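Local coordinates for malonyl CoA-acyl carrier protein transacylase (Mycobacterium tuberculosis, PDB 2QC3), which transfers the malonyl group from malonyl-CoA to the holo acyl carrier protein, a step in fatty acid biosynthesis, at residues G138-T141 with E142-R146; L42-G46 with T47-T51; S276-A279 with K280-L283. One frame throughout, in Å; residues are numbered along the deposited sequence.

Contact 1: G138-T141 with E142-R146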
ATOM      1  N   GLY A 138     -21.256 -10.873  -5.521  1.00 26.95           N
ATOM      2  CA  GLY A 138     -21.891 -11.790  -4.596  1.00 28.60           C
ATOM      3  C   GLY A 138     -22.565 -11.018  -3.482  1.00 29.10           C
ATOM      4  O   GLY A 138     -22.364  -9.810  -3.352  1.00 29.55           O
ATOM      5  N   ASP A 139     -23.379 -11.703  -2.687  1.00 29.02           N
ATOM      6  CA  ASP A 139     -24.061 -11.058  -1.576  1.00 29.87           C
ATOM      7  C   ASP A 139     -23.027 -10.917  -0.466  1.00 30.02           C
ATOM      8  O   ASP A 139     -22.489 -11.913   0.021  1.00 27.97           O
ATOM      9  CB  ASP A 139     -25.239 -11.907  -1.105  1.00 31.77           C
ATOM     10  CG  ASP A 139     -25.985 -11.269   0.045  1.00 35.14           C
ATOM     11  OD1 ASP A 139     -25.517 -11.384   1.198  1.00 34.99           O
ATOM     12  OD2 ASP A 139     -27.032 -10.640  -0.208  1.00 36.96           O
ATOM     13  N   GLU A 140     -22.752  -9.677  -0.075  1.00 28.70           N
ATOM     14  CA  GLU A 140     -21.749  -9.399   0.942  1.00 30.84           C
ATOM     15  C   GLU A 140     -21.820 -10.301   2.168  1.00 29.99           C
ATOM     16  O   GLU A 140     -20.834 -10.935   2.534  1.00 29.44           O
ATOM     17  CB  GLU A 140     -21.825  -7.937   1.385  1.00 31.04           C
ATOM     18  CG  GLU A 140     -20.682  -7.544   2.296  1.00 31.88           C
ATOM     19  CD  GLU A 140     -20.753  -6.101   2.726  1.00 33.38           C
ATOM     20  OE1 GLU A 140     -21.630  -5.755   3.550  1.00 32.39           O
ATOM     21  OE2 GLU A 140     -19.929  -5.310   2.232  1.00 34.18           O
ATOM     22  N   THR A 141     -22.985 -10.353   2.802  1.00 29.93           N
ATOM     23  CA  THR A 141     -23.159 -11.177   3.988  1.00 30.53           C
ATOM     24  C   THR A 141     -22.802 -12.627   3.693  1.00 29.06           C
ATOM     25  O   THR A 141     -22.032 -13.244   4.426  1.00 28.95           O
ATOM     26  CB  THR A 141     -24.608 -11.077   4.522  1.00 31.27           C
ATOM     27  OG1 THR A 141     -24.836  -9.751   5.018  1.00 33.02           O
ATOM     28  CG2 THR A 141     -24.843 -12.079   5.647  1.00 30.77           C
ATOM     29  N   GLU A 142     -23.347 -13.166   2.613  1.00 28.32           N
ATOM     30  CA  GLU A 142     -23.056 -14.545   2.241  1.00 30.07           C
ATOM     31  C   GLU A 142     -21.566 -14.787   1.968  1.00 27.00           C
ATOM     32  O   GLU A 142     -21.013 -15.801   2.383  1.00 25.42           O
ATOM     33  CB  GLU A 142     -23.882 -14.941   1.021  1.00 33.71           C
ATOM     34  CG  GLU A 142     -25.382 -14.878   1.270  1.00 42.13           C
ATOM     35  CD  GLU A 142     -25.799 -15.664   2.502  1.00 46.15           C
ATOM     36  OE1 GLU A 142     -25.450 -16.864   2.590  1.00 48.60           O
ATOM     37  OE2 GLU A 142     -26.477 -15.088   3.385  1.00 49.58           O
ATOM     38  N   VAL A 143     -20.918 -13.862   1.269  1.00 26.23           N
ATOM     39  CA  VAL A 143     -19.496 -14.009   0.984  1.00 24.54           C
ATOM     40  C   VAL A 143     -18.692 -13.992   2.288  1.00 24.02           C
ATOM     41  O   VAL A 143     -17.929 -14.916   2.564  1.00 24.19           O
ATOM     42  CB  VAL A 143     -18.983 -12.885   0.047  1.00 24.69           C
ATOM     43  CG1 VAL A 143     -17.464 -12.846   0.043  1.00 22.46           C
ATOM     44  CG2 VAL A 143     -19.481 -13.132  -1.371  1.00 24.55           C
ATOM     45  N   LEU A 144     -18.880 -12.953   3.097  1.00 23.24           N
ATOM     46  CA  LEU A 144     -18.145 -12.849   4.351  1.00 23.29           C
ATOM     47  C   LEU A 144     -18.403 -14.068   5.222  1.00 24.10           C
ATOM     48  O   LEU A 144     -17.466 -14.683   5.720  1.00 23.19           O
ATOM     49  CB  LEU A 144     -18.507 -11.551   5.077  1.00 20.23           C
ATOM     50  CG  LEU A 144     -17.900 -10.327   4.371  1.00 21.80           C
ATOM     51  CD1 LEU A 144     -18.333  -9.038   5.031  1.00 20.00           C
ATOM     52  CD2 LEU A 144     -16.384 -10.445   4.400  1.00 19.62           C
ATOM     53  N   SER A 145     -19.672 -14.429   5.375  1.00 24.89           N
ATOM     54  CA  SER A 145     -20.059 -15.599   6.153  1.00 25.75           C
ATOM     55  C   SER A 145     -19.346 -16.846   5.637  1.00 25.75           C
ATOM     56  O   SER A 145     -18.833 -17.651   6.414  1.00 25.21           O
ATOM     57  CB  SER A 145     -21.570 -15.803   6.059  1.00 27.71           C
ATOM     58  OG  SER A 145     -21.946 -17.073   6.549  1.00 31.40           O
ATOM     59  N   ARG A 146     -19.311 -17.007   4.320  1.00 24.73           N
ATOM     60  CA  ARG A 146     -18.646 -18.164   3.753  1.00 23.15           C
ATOM     61  C   ARG A 146     -17.165 -18.153   4.116  1.00 22.13           C
ATOM     62  O   ARG A 146     -16.596 -19.196   4.419  1.00 21.77           O
ATOM     63  CB  ARG A 146     -18.815 -18.198   2.231  1.00 23.79           C
ATOM     64  CG  ARG A 146     -18.189 -19.430   1.571  1.00 24.41           C
ATOM     65  CD  ARG A 146     -18.720 -20.718   2.200  1.00 26.55           C
ATOM     66  NE  ARG A 146     -18.119 -21.918   1.624  1.00 29.95           N
ATOM     67  CZ  ARG A 146     -18.287 -23.146   2.111  1.00 31.33           C
ATOM     68  NH1 ARG A 146     -19.038 -23.339   3.189  1.00 29.92           N
ATOM     69  NH2 ARG A 146     -17.716 -24.183   1.513  1.00 30.32           N
TER
HETATM   70  O   HOH W   1     -27.347 -12.534   2.824  1.00 55.61           O
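Asp139 OD1 accepts the backbone N-H of Glu142 at 3.1 Å from OD1 to N, with an N-H...O angle of 168°, which identifies Asp139 as the N-cap of helix 140-149. The oxygen uses its anti lone pair, the one turned from OD2. With chi1 at -180°, CG lies opposite the backbone N and beside the carbonyl carbon, and this carries OD1 to the N-H of Glu142. The CG of Glu142 lies 3.5 Å from Asp139 OD1, and a bend at chi2 then turns the Glu142 carboxylate. The side chains cross at a slant, and their carboxylate planes stand 52° apart, OD1 of Asp139 standing 4.4 Å from OE2 of Glu142. A water joins these like charges, donating to Asp139 OD1 at 2.7 Å and to Glu142 OE2 at 2.8 Å.

Behind the cap runs regular alpha-helical bonding: Val143 N to Asp139 O, 2.8 Å, Leu144 N to Glu140 O and Ser145 N to Thr141 O. On the flank, Glu140 and Leu144 lie side by side and point the same way, CG of Glu140 touching CD1 of Leu144 at 3.9 Å. Leu144 also rests on Pro154 and Arg157 of strand 153-159, while the buried Val143 packs on Pro180 and Ala183; Ser145 OG bonds to Gln149 farther along the helix.

Asp139 OD1 thus holds both a helix N-H and a water, on a largely exposed helix start. Its negative charge sits at the positive end of the helix dipole, which would favour the ionised carboxylate, and the bridging water probably eases the repulsion from Glu142.

Contact 2: L42-G46 with T47-T51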
ATOM      1  N   LEU A  42      17.819  -1.293  -6.074  1.00 42.05           N
ATOM      2  CA  LEU A  42      16.532  -0.795  -6.547  1.00 42.68           C
ATOM      3  C   LEU A  42      16.597  -0.259  -7.974  1.00 42.97           C
ATOM      4  O   LEU A  42      15.625  -0.345  -8.720  1.00 43.28           O
ATOM      5  CB  LEU A  42      16.013   0.297  -5.607  1.00 42.05           C
ATOM      6  CG  LEU A  42      15.745  -0.139  -4.162  1.00 40.86           C
ATOM      7  CD1 LEU A  42      15.307   1.057  -3.336  1.00 41.70           C
ATOM      8  CD2 LEU A  42      14.678  -1.224  -4.145  1.00 40.52           C
ATOM      9  N   ALA A  43      17.746   0.295  -8.348  1.00 43.93           N
ATOM     10  CA  ALA A  43      17.933   0.849  -9.685  1.00 44.87           C
ATOM     11  C   ALA A  43      17.615  -0.173 -10.773  1.00 44.93           C
ATOM     12  O   ALA A  43      16.757   0.064 -11.624  1.00 44.94           O
ATOM     13  CB  ALA A  43      19.363   1.350  -9.845  1.00 44.66           C
ATOM     14  N   ARG A  44      18.306  -1.308 -10.748  1.00 45.71           N
ATOM     15  CA  ARG A  44      18.075  -2.344 -11.749  1.00 46.92           C
ATOM     16  C   ARG A  44      16.721  -3.011 -11.550  1.00 46.54           C
ATOM     17  O   ARG A  44      16.068  -3.405 -12.516  1.00 46.24           O
ATOM     18  CB  ARG A  44      19.180  -3.403 -11.699  1.00 48.35           C
ATOM     19  CG  ARG A  44      19.408  -4.005 -10.323  1.00 52.41           C
ATOM     20  CD  ARG A  44      20.279  -5.258 -10.384  1.00 53.57           C
ATOM     21  NE  ARG A  44      19.480  -6.484 -10.409  1.00 55.63           N
ATOM     22  CZ  ARG A  44      18.665  -6.841 -11.398  1.00 56.19           C
ATOM     23  NH1 ARG A  44      18.528  -6.070 -12.470  1.00 56.78           N
ATOM     24  NH2 ARG A  44      17.974  -7.969 -11.311  1.00 55.41           N
ATOM     25  N   LEU A  45      16.299  -3.130 -10.294  1.00 46.17           N
ATOM     26  CA  LEU A  45      15.019  -3.750  -9.973  1.00 44.33           C
ATOM     27  C   LEU A  45      13.845  -2.996 -10.582  1.00 43.23           C
ATOM     28  O   LEU A  45      12.912  -3.604 -11.097  1.00 44.04           O
ATOM     29  CB  LEU A  45      14.842  -3.835  -8.454  1.00 44.19           C
ATOM     30  CG  LEU A  45      15.792  -4.799  -7.741  1.00 44.41           C
ATOM     31  CD1 LEU A  45      15.676  -4.635  -6.237  1.00 45.02           C
ATOM     32  CD2 LEU A  45      15.466  -6.226  -8.161  1.00 45.35           C
ATOM     33  N   GLY A  46      13.899  -1.669 -10.530  1.00 42.40           N
ATOM     34  CA  GLY A  46      12.817  -0.866 -11.067  1.00 42.49           C
ATOM     35  C   GLY A  46      12.936  -0.494 -12.533  1.00 43.63           C
ATOM     36  O   GLY A  46      12.029   0.126 -13.088  1.00 42.49           O
ATOM     37  N   THR A  47      14.043  -0.865 -13.168  1.00 45.13           N
ATOM     38  CA  THR A  47      14.235  -0.541 -14.577  1.00 47.44           C
ATOM     39  C   THR A  47      14.358  -1.768 -15.476  1.00 48.75           C
ATOM     40  O   THR A  47      13.522  -1.983 -16.354  1.00 49.01           O
ATOM     41  CB  THR A  47      15.483   0.357 -14.789  1.00 46.97           C
ATOM     42  OG1 THR A  47      16.646  -0.288 -14.252  1.00 46.92           O
ATOM     43  CG2 THR A  47      15.292   1.699 -14.111  1.00 45.92           C
ATOM     44  N   THR A  48      15.384  -2.580 -15.245  1.00 50.39           N
ATOM     45  CA  THR A  48      15.618  -3.766 -16.066  1.00 52.24           C
ATOM     46  C   THR A  48      14.970  -5.069 -15.588  1.00 53.61           C
ATOM     47  O   THR A  48      14.513  -5.865 -16.407  1.00 54.99           O
ATOM     48  CB  THR A  48      17.130  -4.014 -16.244  1.00 51.49           C
ATOM     49  OG1 THR A  48      17.745  -4.173 -14.960  1.00 53.26           O
ATOM     50  CG2 THR A  48      17.776  -2.843 -16.966  1.00 51.86           C
ATOM     51  N   ALA A  49      14.931  -5.289 -14.276  1.00 54.04           N
ATOM     52  CA  ALA A  49      14.350  -6.512 -13.723  1.00 54.22           C
ATOM     53  C   ALA A  49      13.018  -6.881 -14.372  1.00 54.39           C
ATOM     54  O   ALA A  49      12.267  -6.014 -14.818  1.00 54.41           O
ATOM     55  CB  ALA A  49      14.172  -6.372 -12.214  1.00 53.20           C
ATOM     56  N   SER A  50      12.733  -8.180 -14.417  1.00 54.90           N
ATOM     57  CA  SER A  50      11.498  -8.682 -15.009  1.00 55.33           C
ATOM     58  C   SER A  50      10.331  -8.589 -14.033  1.00 55.96           C
ATOM     59  O   SER A  50      10.507  -8.712 -12.820  1.00 55.27           O
ATOM     60  CB  SER A  50      11.677 -10.138 -15.437  1.00 54.94           C
ATOM     61  OG  SER A  50      11.922 -10.959 -14.310  1.00 55.11           O
ATOM     62  N   THR A  51       9.135  -8.377 -14.570  1.00 56.37           N
ATOM     63  CA  THR A  51       7.937  -8.273 -13.748  1.00 56.63           C
ATOM     64  C   THR A  51       7.854  -9.456 -12.790  1.00 55.64           C
ATOM     65  O   THR A  51       7.338  -9.335 -11.681  1.00 55.05           O
ATOM     66  CB  THR A  51       6.664  -8.246 -14.620  1.00 57.52           C
ATOM     67  OG1 THR A  51       6.649  -7.047 -15.404  1.00 59.88           O
ATOM     68  CG2 THR A  51       5.416  -8.287 -13.750  1.00 59.57           C
TER
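Thr47 OG1 turns back onto Ala43 O, donating a hydrogen bond of 2.7 Å between those two oxygens, tilted 30° from the carbonyl plane. Its chi1 of 57° sets OG1 between the backbone N and the carbonyl carbon, pointing it back to Ala43 O, and leaves CG2 also close to Ala43 O, at 3.3 Å. Thr48 adopts nearly the same rotamer, and its hydroxyl donates to Arg44 O with 3.1 Å from OG1 to O. That carbonyl is shared: Ala49 N reaches Arg44 O at 2.8 Å along an almost straight N-H...O line of 177°, from the same face of the carbonyl plane as Thr48 OG1. Arg44 O thus takes two full bonds, besides two weak ones from the N-H groups of Thr47 and Thr48.

The Arg44 chain, its CG also set between the backbone N and the carbonyl carbon, bends at chi3 and crosses Thr48 at about a right angle. Thr48 OG1 lies in plane at the guanidinium edge, 3.2 Å from Arg44 NH1. The guanidinium has its salt bridge with Glu53, through NH2. Ala49 CB packs against Leu45 O at 3.2 Å, with Leu45 CD2 farther off.

The segment leads from helix 42-47 to helix 51-54, where Ser50 is the N-cap, its OG bonded to Glu53 N. The buried Leu45 meets Val59 and Leu63 of helix 57-77; Ala43 touches Ile31 of helix 27-37.

Contact 3: S276-A279 with K280-L283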
ATOM      1  N   SER A 276      -7.501   5.222  -6.912  1.00 29.68           N
ATOM      2  CA  SER A 276      -8.225   6.359  -7.456  1.00 31.01           C
ATOM      3  C   SER A 276      -9.665   5.962  -7.784  1.00 28.87           C
ATOM      4  O   SER A 276     -10.614   6.637  -7.378  1.00 29.29           O
ATOM      5  CB  SER A 276      -7.527   6.870  -8.719  1.00 31.93           C
ATOM      6  OG  SER A 276      -6.307   7.509  -8.409  1.00 39.08           O
ATOM      7  N   GLY A 277      -9.815   4.863  -8.519  1.00 28.38           N
ATOM      8  CA  GLY A 277     -11.132   4.383  -8.898  1.00 27.74           C
ATOM      9  C   GLY A 277     -11.981   4.007  -7.696  1.00 29.17           C
ATOM     10  O   GLY A 277     -13.175   4.307  -7.651  1.00 28.23           O
ATOM     11  N   ILE A 278     -11.375   3.336  -6.721  1.00 28.13           N
ATOM     12  CA  ILE A 278     -12.111   2.956  -5.524  1.00 29.80           C
ATOM     13  C   ILE A 278     -12.547   4.221  -4.790  1.00 29.94           C
ATOM     14  O   ILE A 278     -13.701   4.339  -4.396  1.00 29.25           O
ATOM     15  CB  ILE A 278     -11.250   2.079  -4.571  1.00 29.34           C
ATOM     16  CG1 ILE A 278     -11.215   0.633  -5.065  1.00 30.04           C
ATOM     17  CG2 ILE A 278     -11.854   2.080  -3.178  1.00 28.79           C
ATOM     18  CD1 ILE A 278     -10.893   0.475  -6.528  1.00 34.54           C
ATOM     19  N   ALA A 279     -11.624   5.169  -4.633  1.00 30.92           N
ATOM     20  CA  ALA A 279     -11.909   6.425  -3.943  1.00 32.60           C
ATOM     21  C   ALA A 279     -12.988   7.257  -4.640  1.00 34.50           C
ATOM     22  O   ALA A 279     -13.739   7.980  -3.980  1.00 33.38           O
ATOM     23  CB  ALA A 279     -10.635   7.244  -3.806  1.00 32.89           C
ATOM     24  N   LYS A 280     -13.059   7.151  -5.965  1.00 35.07           N
ATOM     25  CA  LYS A 280     -14.052   7.883  -6.753  1.00 37.89           C
ATOM     26  C   LYS A 280     -15.468   7.491  -6.367  1.00 37.72           C
ATOM     27  O   LYS A 280     -16.346   8.340  -6.239  1.00 37.54           O
ATOM     28  CB  LYS A 280     -13.902   7.581  -8.248  1.00 38.71           C
ATOM     29  CG  LYS A 280     -12.837   8.343  -8.995  1.00 40.99           C
ATOM     30  CD  LYS A 280     -12.771   7.816 -10.417  1.00 40.17           C
ATOM     31  CE  LYS A 280     -11.806   8.600 -11.277  1.00 40.78           C
ATOM     32  NZ  LYS A 280     -12.267   9.972 -11.555  1.00 45.32           N
ATOM     33  N   ARG A 281     -15.681   6.190  -6.204  1.00 38.60           N
ATOM     34  CA  ARG A 281     -16.999   5.664  -5.888  1.00 40.57           C
ATOM     35  C   ARG A 281     -17.680   6.311  -4.686  1.00 41.77           C
ATOM     36  O   ARG A 281     -18.898   6.482  -4.681  1.00 40.92           O
ATOM     37  CB  ARG A 281     -16.925   4.145  -5.696  1.00 41.04           C
ATOM     38  CG  ARG A 281     -18.285   3.466  -5.737  1.00 43.26           C
ATOM     39  CD  ARG A 281     -18.201   1.942  -5.639  1.00 44.88           C
ATOM     40  NE  ARG A 281     -17.647   1.306  -6.835  1.00 45.01           N
ATOM     41  CZ  ARG A 281     -16.349   1.116  -7.059  1.00 47.27           C
ATOM     42  NH1 ARG A 281     -15.448   1.511  -6.169  1.00 47.88           N
ATOM     43  NH2 ARG A 281     -15.949   0.522  -8.175  1.00 46.70           N
ATOM     44  N   GLU A 282     -16.904   6.679  -3.672  1.00 43.48           N
ATOM     45  CA  GLU A 282     -17.479   7.294  -2.482  1.00 44.41           C
ATOM     46  C   GLU A 282     -17.389   8.814  -2.545  1.00 43.99           C
ATOM     47  O   GLU A 282     -18.228   9.518  -1.984  1.00 44.20           O
ATOM     48  CB  GLU A 282     -16.772   6.786  -1.221  1.00 46.64           C
ATOM     49  CG  GLU A 282     -16.542   5.278  -1.192  1.00 51.11           C
ATOM     50  CD  GLU A 282     -17.801   4.469  -1.429  1.00 54.40           C
ATOM     51  OE1 GLU A 282     -17.683   3.246  -1.657  1.00 55.05           O
ATOM     52  OE2 GLU A 282     -18.907   5.049  -1.383  1.00 57.21           O
ATOM     53  N   LEU A 283     -16.366   9.314  -3.229  1.00 42.86           N
ATOM     54  CA  LEU A 283     -16.169  10.752  -3.365  1.00 42.86           C
ATOM     55  C   LEU A 283     -16.585  11.161  -4.770  1.00 43.59           C
ATOM     56  O   LEU A 283     -15.756  11.576  -5.571  1.00 43.30           O
ATOM     57  CB  LEU A 283     -14.696  11.104  -3.144  1.00 40.93           C
ATOM     58  CG  LEU A 283     -14.059  10.580  -1.856  1.00 41.78           C
ATOM     59  CD1 LEU A 283     -12.583  10.916  -1.853  1.00 41.30           C
ATOM     60  CD2 LEU A 283     -14.748  11.182  -0.647  1.00 39.78           C
TER
HETATM   61  O   HOH W   2     -15.379   2.465  -3.301  1.00 65.56           O
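The Arg281 guanidinium has Ile278 CA at its edge, near its plane and 3.7 Å from NH1, and in that plane a water accepts from Arg281 NH1 at 3.0 Å. Gly277 O approaches the group obliquely. The same water donates to Ile278 O and to Glu282 OE1, 2.7 and 2.9 Å from its oxygen, so it ties the arginine, a backbone carbonyl and the glutamate together. A bend at chi3, -71°, folds the Arg281 chain back along the helix toward Ile278. The other carboxylate oxygen of Glu282, OE2, forms a salt bridge with Arg259 of helix 251-260.

Lys280 lays its aliphatic stem over the preceding turn, CG coming to 3.2 Å from Ser276 O, the same carbonyl that accepts Lys280 N. Arg281 N makes weak bonds to both Gly277 O and Ile278 O. Toward the C-terminal end, Ala279 O takes Leu283 N at 3.0 Å in the carbonyl plane and Glu282 N only weakly. Leu283 CG sits beside Ala279 O at 3.4 Å, and the Leu283 side chain goes inward to Leu258 of helix 251-260 and to Val263 and Ile266 of strand 263-268.

Helix 275-282 is the crossover of a beta-alpha-beta unit between the parallel strands 263-268 and 288-290, within the acyl transferase domain. Ser276 OG ties it to Glu268, and the side chain of Ile278 lies about 12 Å from that of Ser92, the active-site serine inferred by similarity.

How the contacts relate
All three contacts are local, but they mark different ends of helices. Contact 1 is the start of helix 140-149, at the surface and capped by a carboxylate; contacts 2 and 3 lie toward the C-terminal ends of helices 42-47 and 275-282, each partly buried. There, contact 2 uses threonine hydroxyls to serve backbone carbonyls, whereas contact 3 enlists an arginine-held water. Waters bridge side chains in contacts 1 and 3, between like charges in contact 1 and opposite ones in contact 3. Contacts 1 and 2 have centres 39 Å apart, on opposite sides of the chain's centre. Contact 3 is about 10 Å from contact 1 between nearest atoms, and no two of the three touch.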